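Local atomic coordinates of cellulose biosynthesis protein BcsG (Salmonella typhimurium LT2, PDB entry 5OLT), a protein that is required for cellulose biosynthesis, here represented by its extramembrane, zinc-binding domain of the alkaline phosphatase family. Residues L145-N150 / K158-N163; T200-E205 / S210-N215. All blocks are in the same frame, centred on the assembly; numbering follows the deposited sequence. Where two conformers were deposited one is given.

Contacts 1 and 2 follow one another along the chain, with centres about 16 Å apart, and meet through two neighbouring parallel strands of one mixed sheet. Contact 1 sets edge strand 142-147 against helix 156-162; contact 2 sets strand 210-216 against the end of helix 191-203. The helices lie on opposite faces of the sheet. M146 joins the strands through two probable backbone hydrogen bonds, its N to F213 O at 2.9 Å and its O to N215 N at 3.0 Å. Together the contacts build one flank of the alkaline phosphatase-type domain, around a sheet in which zinc ligands C67 and E266/H267 lie just past the ends of strands 60-66 and 259-265.

Contact 1 (L145-N150 / K158-N163); sequences LMMDHN and KEVREN
L145 and M147, on the edge strand 142-147 of the central mixed sheet, face V160 of helix 156-162, which packs on one face of the sheet at its edge. The contact is apolar, with methyl groups meeting across it. Two residues apart on the strand, L145 and M147 extend from the same side, and each meets a different methyl of V160. L145 and V160 reach toward each other tip to tip, CD1 of L145 lying 4.2 Å from CG1 of V160. CG of L145 is anti to its backbone N (chi1 174°), and in V160 the CG1 branch takes that place (164°) while CG2 lies beside N, which lets the valine's two methyls serve the two strand residues separately. V160 CG2 lies 4.4 Å from M147 CE, a looser approach and a less certain one because the methionine was deposited in two conformers. The contact is small, burying 129 Å² in all, and is extended by neighbours: L157 touches both strand residues, while A106 and L110 of helix 102-110 pack on V160. That helix begins at the zinc ligand S102, and the V160 side chain is about 11 Å from the zinc ion. Beyond the strand end, D148 OD1 accepts two bonds, from the backbone N of L217 and from H149 ND1 (3.3 Å, 158° at the hydrogen, the acceptor close to the imidazole plane).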
loop_
_atom_site.group_PDB
_atom_site.type_symbol
_atom_site.label_atom_id
_atom_site.label_comp_id
_atom_site.label_asym_id
_atom_site.label_seq_id
_atom_site.Cartn_x
_atom_site.Cartn_y
_atom_site.Cartn_z
ATOM N N LEU A 145 -13.238 8.346 4.345
ATOM C CA LEU A 145 -13.000 6.948 4.682
ATOM C C LEU A 145 -14.158 6.160 4.111
ATOM O O LEU A 145 -15.303 6.462 4.387
ATOM C CB LEU A 145 -12.965 6.826 6.195
ATOM C CG LEU A 145 -12.870 5.414 6.754
ATOM C CD1 LEU A 145 -11.566 4.742 6.297
ATOM C CD2 LEU A 145 -12.969 5.479 8.279
ATOM N N MET A 146 -13.812 5.112 3.366
ATOM C CA MET A 146 -14.758 4.304 2.658
ATOM C C MET A 146 -14.374 2.859 2.862
ATOM O O MET A 146 -13.165 2.530 2.853
ATOM C CB MET A 146 -14.631 4.674 1.174
ATOM C CG MET A 146 -15.716 4.148 0.294
ATOM S SD MET A 146 -15.786 5.161 -1.202
ATOM C CE MET A 146 -14.464 4.516 -2.192
ATOM N N MET A 147 -15.371 1.977 3.004
ATOM C CA MET A 147 -15.064 0.533 3.075
ATOM C C MET A 147 -16.143 -0.239 2.352
ATOM O O MET A 147 -17.284 0.258 2.194
ATOM C CB MET A 147 -14.972 0.036 4.531
ATOM C CG MET A 147 -13.877 0.712 5.336
ATOM S SD MET A 147 -13.558 -0.071 6.921
ATOM C CE MET A 147 -12.321 1.078 7.563
ATOM N N ASP A 148 -15.818 -1.464 1.934
ATOM C CA ASP A 148 -16.861 -2.345 1.417
ATOM C C ASP A 148 -17.368 -3.294 2.514
ATOM O O ASP A 148 -18.004 -4.298 2.230
ATOM C CB ASP A 148 -16.421 -3.073 0.146
ATOM C CG ASP A 148 -15.273 -4.015 0.366
ATOM O OD1 ASP A 148 -14.910 -4.297 1.513
ATOM O OD2 ASP A 148 -14.707 -4.501 -0.673
ATOM N N HIS A 149 -17.104 -2.938 3.776
ATOM C CA HIS A 149 -17.516 -3.751 4.907
ATOM C C HIS A 149 -17.642 -2.834 6.112
ATOM O O HIS A 149 -17.312 -1.653 6.034
ATOM C CB HIS A 149 -16.479 -4.872 5.142
ATOM C CG HIS A 149 -15.122 -4.380 5.546
ATOM N ND1 HIS A 149 -14.173 -3.860 4.684
ATOM C CD2 HIS A 149 -14.571 -4.334 6.782
ATOM C CE1 HIS A 149 -13.092 -3.528 5.383
ATOM N NE2 HIS A 149 -13.312 -3.815 6.659
ATOM N N ASN A 150 -18.126 -3.363 7.239
ATOM C CA ASN A 150 -18.404 -2.459 8.354
ATOM C C ASN A 150 -17.214 -2.235 9.277
ATOM O O ASN A 150 -17.322 -1.431 10.215
ATOM C CB ASN A 150 -19.656 -2.909 9.130
ATOM C CG ASN A 150 -19.472 -4.261 9.820
ATOM O OD1 ASN A 150 -18.348 -4.688 10.093
ATOM N ND2 ASN A 150 -20.586 -4.930 10.141
ATOM N N LYS A 158 -11.749 0.643 14.433
ATOM C CA LYS A 158 -11.153 1.318 15.616
ATOM C C LYS A 158 -9.637 1.533 15.440
ATOM O O LYS A 158 -9.139 2.605 15.768
ATOM C CB LYS A 158 -11.483 0.553 16.887
ATOM C CG LYS A 158 -12.936 0.708 17.315
ATOM C CD LYS A 158 -13.232 -0.107 18.569
ATOM C CE LYS A 158 -14.681 0.058 19.007
ATOM N NZ LYS A 158 -15.035 -0.938 20.058
ATOM N N GLU A 159 -8.910 0.535 14.901
ATOM C CA GLU A 159 -7.472 0.689 14.662
ATOM C C GLU A 159 -7.192 1.784 13.631
ATOM O O GLU A 159 -6.282 2.619 13.829
ATOM C CB GLU A 159 -6.805 -0.642 14.246
ATOM C CG GLU A 159 -6.876 -1.735 15.311
ATOM C CD GLU A 159 -5.700 -2.697 15.281
ATOM O OE1 GLU A 159 -4.853 -2.588 14.383
ATOM O OE2 GLU A 159 -5.606 -3.568 16.169
ATOM N N VAL A 160 -7.978 1.815 12.555
ATOM C CA VAL A 160 -7.828 2.867 11.532
ATOM C C VAL A 160 -8.016 4.266 12.139
ATOM O O VAL A 160 -7.255 5.194 11.795
ATOM C CB VAL A 160 -8.825 2.610 10.364
ATOM C CG1 VAL A 160 -9.012 3.827 9.467
ATOM C CG2 VAL A 160 -8.368 1.406 9.549
ATOM N N ARG A 161 -9.020 4.420 13.020
ATOM C CA ARG A 161 -9.265 5.707 13.695
ATOM C C ARG A 161 -8.172 6.046 14.722
ATOM O O ARG A 161 -7.588 7.146 14.668
ATOM C CB ARG A 161 -10.642 5.704 14.376
ATOM C CG ARG A 161 -11.786 5.568 13.393
ATOM C CD ARG A 161 -13.041 6.217 13.945
ATOM N NE ARG A 161 -13.974 6.462 12.852
ATOM C CZ ARG A 161 -15.168 5.899 12.716
ATOM N NH1 ARG A 161 -15.630 5.042 13.626
ATOM N NH2 ARG A 161 -15.906 6.213 11.652
ATOM N N GLU A 162 -7.868 5.094 15.608
ATOM C CA GLU A 162 -7.030 5.376 16.784
ATOM C C GLU A 162 -5.550 5.407 16.497
ATOM O O GLU A 162 -4.819 6.266 16.998
ATOM C CB GLU A 162 -7.312 4.364 17.903
ATOM C CG GLU A 162 -8.714 4.486 18.495
ATOM C CD GLU A 162 -8.974 3.524 19.655
ATOM O OE1 GLU A 162 -8.129 2.639 19.949
ATOM O OE2 GLU A 162 -10.046 3.654 20.283
ATOM N N ASN A 163 -5.073 4.437 15.732
ATOM C CA ASN A 163 -3.653 4.375 15.401
ATOM C C ASN A 163 -3.352 4.904 14.007
ATOM O O ASN A 163 -2.252 5.417 13.751
ATOM C CB ASN A 163 -3.191 2.922 15.512
ATOM C CG ASN A 163 -3.442 2.373 16.891
ATOM O OD1 ASN A 163 -4.240 1.442 17.092
ATOM N ND2 ASN A 163 -2.811 2.973 17.835
#

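Contact 2 (T200-E205 / S210-N215)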
loop_
_atom_site.group_PDB
_atom_site.type_symbol
_atom_site.label_atom_id
_atom_site.label_comp_id
_atom_site.label_asym_id
_atom_site.label_seq_id
_atom_site.Cartn_x
_atom_site.Cartn_y
_atom_site.Cartn_z
ATOM N N THR A 200 -19.912 9.732 -7.866
ATOM C CA THR A 200 -21.036 10.701 -7.900
ATOM C C THR A 200 -20.791 11.802 -6.842
ATOM O O THR A 200 -20.951 13.001 -7.123
ATOM C CB THR A 200 -22.396 10.046 -7.592
ATOM O OG1 THR A 200 -22.441 9.679 -6.209
ATOM C CG2 THR A 200 -22.670 8.804 -8.488
ATOM N N GLY A 201 -20.385 11.389 -5.630
ATOM C CA GLY A 201 -20.144 12.348 -4.520
ATOM C C GLY A 201 -19.093 13.394 -4.869
ATOM O O GLY A 201 -19.271 14.593 -4.564
ATOM N N GLU A 202 -18.015 12.949 -5.535
ATOM C CA GLU A 202 -16.862 13.819 -5.876
ATOM C C GLU A 202 -17.238 14.778 -6.988
ATOM O O GLU A 202 -16.841 16.001 -7.045
ATOM C CB GLU A 202 -15.619 13.002 -6.291
ATOM C CG GLU A 202 -14.854 12.317 -5.134
ATOM C CD GLU A 202 -14.714 13.125 -3.820
ATOM O OE1 GLU A 202 -14.741 14.392 -3.794
ATOM O OE2 GLU A 202 -14.555 12.472 -2.761
ATOM N N GLU A 203 -18.027 14.212 -7.881
ATOM C CA GLU A 203 -18.548 14.949 -8.997
ATOM C C GLU A 203 -19.489 16.046 -8.472
ATOM O O GLU A 203 -19.545 17.118 -9.054
ATOM C CB GLU A 203 -19.218 14.011 -10.014
ATOM C CG GLU A 203 -18.281 13.238 -10.948
ATOM C CD GLU A 203 -18.966 12.102 -11.716
ATOM O OE1 GLU A 203 -20.025 11.598 -11.268
ATOM O OE2 GLU A 203 -18.449 11.694 -12.780
ATOM N N ARG A 204 -20.230 15.807 -7.368
ATOM C CA ARG A 204 -21.050 16.888 -6.712
ATOM C C ARG A 204 -20.237 18.082 -6.117
ATOM O O ARG A 204 -20.818 19.165 -5.858
ATOM C CB ARG A 204 -21.957 16.354 -5.585
ATOM C CG ARG A 204 -23.162 15.511 -5.982
ATOM C CD ARG A 204 -24.059 15.167 -4.784
ATOM N NE ARG A 204 -23.321 14.806 -3.558
ATOM C CZ ARG A 204 -23.111 13.569 -3.088
ATOM N NH1 ARG A 204 -22.418 13.415 -1.964
ATOM N NH2 ARG A 204 -23.573 12.482 -3.720
ATOM N N GLU A 205 -18.924 17.892 -5.915
ATOM C CA GLU A 205 -18.067 18.837 -5.149
ATOM C C GLU A 205 -17.314 19.869 -5.992
ATOM O O GLU A 205 -16.881 20.906 -5.466
ATOM C CB GLU A 205 -17.057 18.084 -4.267
ATOM C CG GLU A 205 -17.576 16.870 -3.510
ATOM C CD GLU A 205 -18.795 17.170 -2.654
ATOM O OE1 GLU A 205 -18.629 17.847 -1.611
ATOM O OE2 GLU A 205 -19.917 16.733 -3.034
ATOM N N SER A 210 -9.599 16.198 -2.745
ATOM C CA SER A 210 -9.995 15.234 -1.718
ATOM C C SER A 210 -9.041 14.068 -1.716
ATOM O O SER A 210 -8.374 13.807 -2.694
ATOM C CB SER A 210 -11.418 14.733 -1.929
ATOM O OG SER A 210 -11.510 13.874 -3.057
ATOM N N ALA A 211 -9.022 13.363 -0.597
ATOM C CA ALA A 211 -8.162 12.189 -0.422
ATOM C C ALA A 211 -8.994 11.166 0.308
ATOM O O ALA A 211 -9.492 11.425 1.397
ATOM C CB ALA A 211 -6.908 12.535 0.367
ATOM N N THR A 212 -9.139 9.988 -0.295
ATOM C CA THR A 212 -9.992 8.933 0.210
ATOM C C THR A 212 -9.176 7.682 0.480
ATOM O O THR A 212 -8.397 7.241 -0.373
ATOM C CB THR A 212 -11.101 8.610 -0.827
ATOM O OG1 THR A 212 -11.875 9.777 -1.015
ATOM C CG2 THR A 212 -12.001 7.500 -0.355
ATOM N N PHE A 213 -9.395 7.105 1.670
ATOM C CA PHE A 213 -8.890 5.794 2.038
ATOM C C PHE A 213 -10.016 4.790 1.913
ATOM O O PHE A 213 -11.061 4.925 2.582
ATOM C CB PHE A 213 -8.359 5.829 3.476
ATOM C CG PHE A 213 -7.766 4.532 3.927
ATOM C CD1 PHE A 213 -6.547 4.112 3.382
ATOM C CD2 PHE A 213 -8.403 3.735 4.864
ATOM C CE1 PHE A 213 -5.972 2.908 3.803
ATOM C CE2 PHE A 213 -7.839 2.492 5.286
ATOM C CZ PHE A 213 -6.628 2.098 4.726
ATOM N N PHE A 214 -9.817 3.791 1.052
ATOM C CA PHE A 214 -10.847 2.796 0.779
ATOM C C PHE A 214 -10.303 1.403 1.102
ATOM O O PHE A 214 -9.313 0.996 0.489
ATOM C CB PHE A 214 -11.242 2.907 -0.715
ATOM C CG PHE A 214 -12.246 1.879 -1.228
ATOM C CD1 PHE A 214 -13.157 1.181 -0.392
ATOM C CD2 PHE A 214 -12.284 1.607 -2.613
ATOM C CE1 PHE A 214 -14.059 0.265 -0.914
ATOM C CE2 PHE A 214 -13.209 0.692 -3.126
ATOM C CZ PHE A 214 -14.086 0.015 -2.291
ATOM N N ASN A 215 -10.920 0.697 2.067
ATOM C CA ASN A 215 -10.460 -0.639 2.430
ATOM C C ASN A 215 -11.452 -1.706 1.954
ATOM O O ASN A 215 -12.658 -1.560 2.125
ATOM C CB ASN A 215 -10.217 -0.755 3.950
ATOM C CG ASN A 215 -9.656 -2.097 4.319
ATOM O OD1 ASN A 215 -10.395 -2.993 4.720
ATOM N ND2 ASN A 215 -8.330 -2.251 4.195
#
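The last turn of helix 191-203 brings E202 over the beginning of strand 210-216, with the CA atoms of E202 and S210 8.2 Å apart. Backbone bonds run from R204 N to T200 O at 2.9 Å and from E205 N to E202 O at 3.0 Å. From this position the E202 side chain points at the strand and bends at chi2 (-39°), presenting a face of its carboxylate to S210. The serine OG is 3.4 Å from CD, OE1 and OE2 of E202 alike, which places it over the carboxylate face rather than at its edge. S210 OG is hydrogen-bonded to D60 OD1, on the neighbouring strand 60-66. T212, one repeat further along the same strand face, is more distant: its OG1 is 4.2 Å from E202 OE2 and is hydrogen-bonded to W198 NE1 of helix 191-203. E202 also touches R257, H144 and D60; the arginine would probably offset part of the negative charge gathered by the two acids. Joining a helix to the next parallel strand through a short loop, the contact closes an elaborated beta-alpha-beta connection between the adjacent parallel strands 142-147 and 210-216, whose last helix is 191-203.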